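Local structure of CD180 antigen (Mus musculus, 3T6Q) at residues 171-176 and 196-201; 250-255 and 274-279. The protein may cooperate with MD-1 and TLR4 in the innate response of B cells to bacterial lipopolysaccharide, leading to NF-kappa-B activation. One frame throughout, in Å; residues are numbered along the deposited sequence. Where two conformers were deposited one is given.

Interaction 1 (171-176 and 196-201); sequences EDMSSL and PGAFDS
The phenyl ring of F199 takes the end of M173 over one face, its CZ side being the part approached. Methyl CE stands 4.1 Å from the centroid of that ring, 29° off the normal, a CH-pi contact with its nearest carbon at CZ, 3.7 Å from CE. The sulfur approaches more obliquely: M173 SD lies 37° off the normal, so the pair is also a Met-aromatic contact. The CB of F199 starts out away from the helix, yet the ring returns to it. M173 gets there by a folded chain, CG anti to its carbonyl carbon (chi1 -59°) with chi2 and chi3 both bent, which lays sulfur and methyl along the ring. This is lateral packing between successive turns of a leucine-rich-repeat solenoid: helix 170-174, in LRR 6, meets the loop after strand 193-194, in LRR 7. F204 of strand 203-208 touches both M173 and F199, and L207 and L222 also pack on F199. Nearer the backbone, M173 CG meets A198 CB at 3.7 Å, where the CA atoms of these two residues are 6.1 Å apart. M173 CB also sits 3.3 Å from A198 O, a close van der Waals approach in a buried contact.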
loop_
_atom_site.group_PDB
_atom_site.type_symbol
_atom_site.label_atom_id
_atom_site.label_comp_id
_atom_site.label_asym_id
_atom_site.label_seq_id
_atom_site.Cartn_x
_atom_site.Cartn_y
_atom_site.Cartn_z
ATOM N N GLU A 171 -7.956 9.432 22.613
ATOM C CA GLU A 171 -8.532 10.260 21.549
ATOM C C GLU A 171 -9.113 9.437 20.421
ATOM O O GLU A 171 -10.244 9.694 19.969
ATOM C CB GLU A 171 -7.448 11.173 20.992
ATOM C CG GLU A 171 -7.943 12.546 20.620
ATOM C CD GLU A 171 -6.877 13.597 20.843
ATOM O OE1 GLU A 171 -5.832 13.526 20.155
ATOM O OE2 GLU A 171 -7.087 14.483 21.707
ATOM N N ASP A 172 -8.348 8.438 19.972
ATOM C CA ASP A 172 -8.842 7.464 18.967
ATOM C C ASP A 172 -10.156 6.855 19.401
ATOM O O ASP A 172 -11.126 6.821 18.639
ATOM C CB ASP A 172 -7.837 6.305 18.789
ATOM C CG ASP A 172 -6.496 6.752 18.198
ATOM O OD1 ASP A 172 -6.471 7.836 17.566
ATOM O OD2 ASP A 172 -5.474 6.004 18.348
ATOM N N MET A 173 -10.154 6.331 20.627
ATOM C CA MET A 173 -11.338 5.652 21.162
ATOM C C MET A 173 -12.515 6.607 21.360
ATOM O O MET A 173 -13.653 6.224 21.107
ATOM C CB MET A 173 -11.001 4.882 22.466
ATOM C CG MET A 173 -9.915 3.811 22.326
ATOM S SD MET A 173 -10.217 2.656 20.948
ATOM C CE MET A 173 -11.864 2.112 21.324
ATOM N N SER A 174 -12.263 7.860 21.759
ATOM C CA SER A 174 -13.406 8.786 21.939
ATOM C C SER A 174 -14.079 9.163 20.615
ATOM O O SER A 174 -15.250 9.476 20.593
ATOM C CB SER A 174 -13.027 10.016 22.771
ATOM O OG SER A 174 -12.040 10.755 22.105
ATOM N N SER A 175 -13.349 9.069 19.494
ATOM C CA SER A 175 -13.961 9.333 18.183
ATOM C C SER A 175 -15.081 8.329 17.815
ATOM O O SER A 175 -15.884 8.600 16.918
ATOM C CB SER A 175 -12.885 9.425 17.077
ATOM O OG SER A 175 -12.431 8.136 16.670
ATOM N N LEU A 176 -15.143 7.196 18.524
ATOM C CA LEU A 176 -16.185 6.156 18.351
ATOM C C LEU A 176 -17.326 6.210 19.366
ATOM O O LEU A 176 -18.223 5.374 19.296
ATOM C CB LEU A 176 -15.591 4.748 18.505
ATOM C CG LEU A 176 -14.355 4.265 17.779
ATOM C CD1 LEU A 176 -13.975 2.885 18.287
ATOM C CD2 LEU A 176 -14.625 4.229 16.286
ATOM N N PRO A 196 -3.555 3.823 28.677
ATOM C CA PRO A 196 -4.361 3.528 29.861
ATOM C C PRO A 196 -5.584 4.426 29.902
ATOM O O PRO A 196 -5.481 5.626 29.668
ATOM C CB PRO A 196 -3.403 3.869 31.014
ATOM C CG PRO A 196 -2.073 3.478 30.459
ATOM C CD PRO A 196 -2.134 3.988 29.030
ATOM N N GLY A 197 -6.749 3.843 30.129
ATOM C CA GLY A 197 -7.972 4.612 30.184
ATOM C C GLY A 197 -8.732 4.671 28.890
ATOM O O GLY A 197 -9.909 5.070 28.888
ATOM N N ALA A 198 -8.094 4.252 27.789
ATOM C CA ALA A 198 -8.735 4.324 26.461
ATOM C C ALA A 198 -9.996 3.492 26.367
ATOM O O ALA A 198 -10.903 3.834 25.608
ATOM C CB ALA A 198 -7.753 3.954 25.330
ATOM N N PHE A 199 -10.078 2.403 27.139
ATOM C CA PHE A 199 -11.256 1.551 27.091
ATOM C C PHE A 199 -12.239 1.665 28.265
ATOM O O PHE A 199 -13.171 0.864 28.374
ATOM C CB PHE A 199 -10.824 0.095 26.893
ATOM C CG PHE A 199 -10.500 -0.216 25.462
ATOM C CD1 PHE A 199 -11.445 -0.837 24.648
ATOM C CD2 PHE A 199 -9.288 0.193 24.913
ATOM C CE1 PHE A 199 -11.159 -1.098 23.325
ATOM C CE2 PHE A 199 -8.995 -0.076 23.581
ATOM C CZ PHE A 199 -9.932 -0.725 22.797
ATOM N N ASP A 200 -12.052 2.688 29.098
ATOM C CA ASP A 200 -12.949 2.934 30.232
ATOM C C ASP A 200 -14.372 2.968 29.756
ATOM O O ASP A 200 -14.701 3.694 28.810
ATOM C CB ASP A 200 -12.620 4.253 30.937
ATOM C CG ASP A 200 -11.366 4.162 31.791
ATOM O OD1 ASP A 200 -10.710 3.085 31.868
ATOM O OD2 ASP A 200 -11.014 5.194 32.380
ATOM N N SER A 201 -15.223 2.161 30.384
ATOM C CA SER A 201 -16.641 2.102 30.045
ATOM C C SER A 201 -17.007 1.712 28.599
ATOM O O SER A 201 -18.173 1.863 28.196
ATOM C CB SER A 201 -17.325 3.440 30.380
ATOM O OG SER A 201 -17.300 3.628 31.763
#

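Interaction 2 (250-255 and 274-279); sequences GLCEMS and FHCFSG. With CU (copper (II) ion), chain J.
Two short turns lie side by side, the 3-10 segment 250-252 and the type I turn from F274 to F277, with the CA atoms of C252 and C276 4.9 Å apart. A disulfide joins them: C252 SG to C276 SG is 2.2 Å, with a torsion of -98° about the S-S bond. Beside it, L251 sends methyl CD2 squarely onto the F277 ring, 3.5 Å from its centroid and only 2° off the normal, a CH-pi contact in which all six ring carbons are nearly equidistant from the methyl. L251 CG lies anti to the backbone N (chi1 -161°), carrying the branch across to F277. The opposite face of that ring takes F274 edge-on, F274 CD1 standing 3.5 Å above its centre with the two rings nearly perpendicular, a T-shaped contact within 274-279; F248 adds another edge-to-face neighbour. These turns occupy the convex side of the leucine-rich-repeat solenoid. H275 binds the copper ion through NE2 at 2.0 Å, while its ND1 is hydrogen-bonded to N272 O; E249 supplies the other protein ligand seen. With ND1 engaged by a carbonyl, the imidazole is probably neutral, carrying its proton on ND1 and giving NE2 to the metal, while the disulfide ties the neighbouring turns covalently.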
loop_
_atom_site.group_PDB
_atom_site.type_symbol
_atom_site.label_atom_id
_atom_site.label_comp_id
_atom_site.label_asym_id
_atom_site.label_seq_id
_atom_site.Cartn_x
_atom_site.Cartn_y
_atom_site.Cartn_z
ATOM N N GLY A 250 -5.045 -9.262 32.807
ATOM C CA GLY A 250 -6.005 -8.176 32.503
ATOM C C GLY A 250 -7.444 -8.637 32.346
ATOM O O GLY A 250 -8.398 -7.871 32.524
ATOM N N LEU A 251 -7.640 -9.893 31.993
ATOM C CA LEU A 251 -9.027 -10.374 31.810
ATOM C C LEU A 251 -9.887 -10.308 33.087
ATOM O O LEU A 251 -11.114 -10.295 32.999
ATOM C CB LEU A 251 -9.006 -11.833 31.318
ATOM C CG LEU A 251 -10.210 -12.462 30.638
ATOM C CD1 LEU A 251 -10.706 -11.583 29.485
ATOM C CD2 LEU A 251 -9.731 -13.815 30.086
ATOM N N CYS A 252 -9.233 -10.305 34.253
ATOM C CA CYS A 252 -9.901 -10.213 35.544
ATOM C C CYS A 252 -10.570 -8.835 35.743
ATOM O O CYS A 252 -11.379 -8.662 36.684
ATOM C CB CYS A 252 -8.875 -10.497 36.687
ATOM S SG CYS A 252 -8.748 -12.233 37.155
ATOM N N GLU A 253 -10.208 -7.848 34.903
ATOM C CA GLU A 253 -10.763 -6.492 35.014
ATOM C C GLU A 253 -11.602 -6.064 33.808
ATOM O O GLU A 253 -11.663 -4.879 33.503
ATOM C CB GLU A 253 -9.638 -5.478 35.227
ATOM C CG GLU A 253 -8.747 -5.814 36.422
ATOM C CD GLU A 253 -7.897 -4.631 36.863
ATOM O OE1 GLU A 253 -6.731 -4.482 36.385
ATOM O OE2 GLU A 253 -8.406 -3.833 37.690
ATOM N N MET A 254 -12.222 -7.063 33.162
ATOM C CA MET A 254 -12.920 -6.926 31.886
ATOM C C MET A 254 -14.185 -7.751 31.925
ATOM O O MET A 254 -14.296 -8.715 32.665
ATOM C CB MET A 254 -12.049 -7.468 30.738
ATOM C CG MET A 254 -10.849 -6.613 30.408
ATOM S SD MET A 254 -9.830 -7.485 29.217
ATOM C CE MET A 254 -10.970 -7.658 27.830
ATOM N N SER A 255 -15.153 -7.374 31.122
ATOM C CA SER A 255 -16.297 -8.241 30.966
ATOM C C SER A 255 -16.233 -8.807 29.548
ATOM O O SER A 255 -16.178 -8.019 28.605
ATOM C CB SER A 255 -17.574 -7.424 31.165
ATOM O OG SER A 255 -18.716 -8.262 31.106
ATOM N N PHE A 274 -6.350 -20.606 33.473
ATOM C CA PHE A 274 -7.618 -19.928 33.210
ATOM C C PHE A 274 -8.269 -19.290 34.446
ATOM O O PHE A 274 -9.465 -18.960 34.429
ATOM C CB PHE A 274 -8.597 -20.896 32.517
ATOM C CG PHE A 274 -8.061 -21.413 31.190
ATOM C CD1 PHE A 274 -8.029 -20.574 30.066
ATOM C CD2 PHE A 274 -7.574 -22.705 31.082
ATOM C CE1 PHE A 274 -7.515 -21.029 28.831
ATOM C CE2 PHE A 274 -7.075 -23.180 29.849
ATOM C CZ PHE A 274 -7.033 -22.346 28.740
ATOM N N HIS A 275 -7.486 -19.045 35.495
ATOM C CA HIS A 275 -8.103 -18.484 36.717
ATOM C C HIS A 275 -8.738 -17.107 36.533
ATOM O O HIS A 275 -9.632 -16.790 37.300
ATOM C CB HIS A 275 -7.122 -18.475 37.905
ATOM C CG HIS A 275 -6.036 -17.427 37.796
ATOM N ND1 HIS A 275 -4.837 -17.662 37.211
ATOM C CD2 HIS A 275 -6.015 -16.091 38.208
ATOM C CE1 HIS A 275 -4.076 -16.549 37.265
ATOM N NE2 HIS A 275 -4.799 -15.587 37.874
ATOM N N CYS A 276 -8.313 -16.302 35.527
ATOM C CA CYS A 276 -9.021 -15.048 35.189
ATOM C C CYS A 276 -10.258 -15.138 34.271
ATOM O O CYS A 276 -10.834 -14.088 33.890
ATOM C CB CYS A 276 -8.059 -13.954 34.666
ATOM S SG CYS A 276 -7.164 -13.158 36.030
ATOM N N PHE A 277 -10.698 -16.352 33.954
ATOM C CA PHE A 277 -11.703 -16.542 32.899
ATOM C C PHE A 277 -13.067 -16.790 33.509
ATOM O O PHE A 277 -14.005 -17.175 32.801
ATOM C CB PHE A 277 -11.332 -17.746 31.974
ATOM C CG PHE A 277 -10.181 -17.469 31.022
ATOM C CD1 PHE A 277 -8.898 -17.208 31.484
ATOM C CD2 PHE A 277 -10.400 -17.488 29.626
ATOM C CE1 PHE A 277 -7.845 -17.000 30.580
ATOM C CE2 PHE A 277 -9.374 -17.240 28.722
ATOM C CZ PHE A 277 -8.081 -17.003 29.189
ATOM N N SER A 278 -13.236 -16.529 34.808
ATOM C CA SER A 278 -14.476 -16.944 35.443
ATOM C C SER A 278 -15.736 -16.256 34.931
ATOM O O SER A 278 -16.817 -16.824 35.038
ATOM C CB SER A 278 -14.405 -16.963 36.996
ATOM O OG SER A 278 -14.103 -15.675 37.451
ATOM N N GLY A 279 -15.642 -15.068 34.339
ATOM C CA GLY A 279 -16.857 -14.505 33.670
ATOM C C GLY A 279 -17.232 -15.087 32.285
ATOM O O GLY A 279 -18.337 -14.858 31.775
HETATM CU CU CU J . -3.780 -13.882 38.348
#

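Overall arrangement
Interactions 1 and 2 follow one another along the chain, 171-176 with 196-201 closing before 250-255 with 274-279 opens. Their centres are 20 Å apart and their nearest atoms about 8 Å, so they do not touch. Each pairs residues 24 or 25 positions apart, one turn of the leucine-rich-repeat solenoid, and both lie on the convex side, their apolar side chains reaching inward to the strands, 203-208 at the first and 255-260 at the second. Strand 203-208 follows interaction 1, and strand 255-260 lies between the segments of interaction 2. Successive turns are thus joined by apolar packing alone at the first site and by packing plus a disulfide at the second.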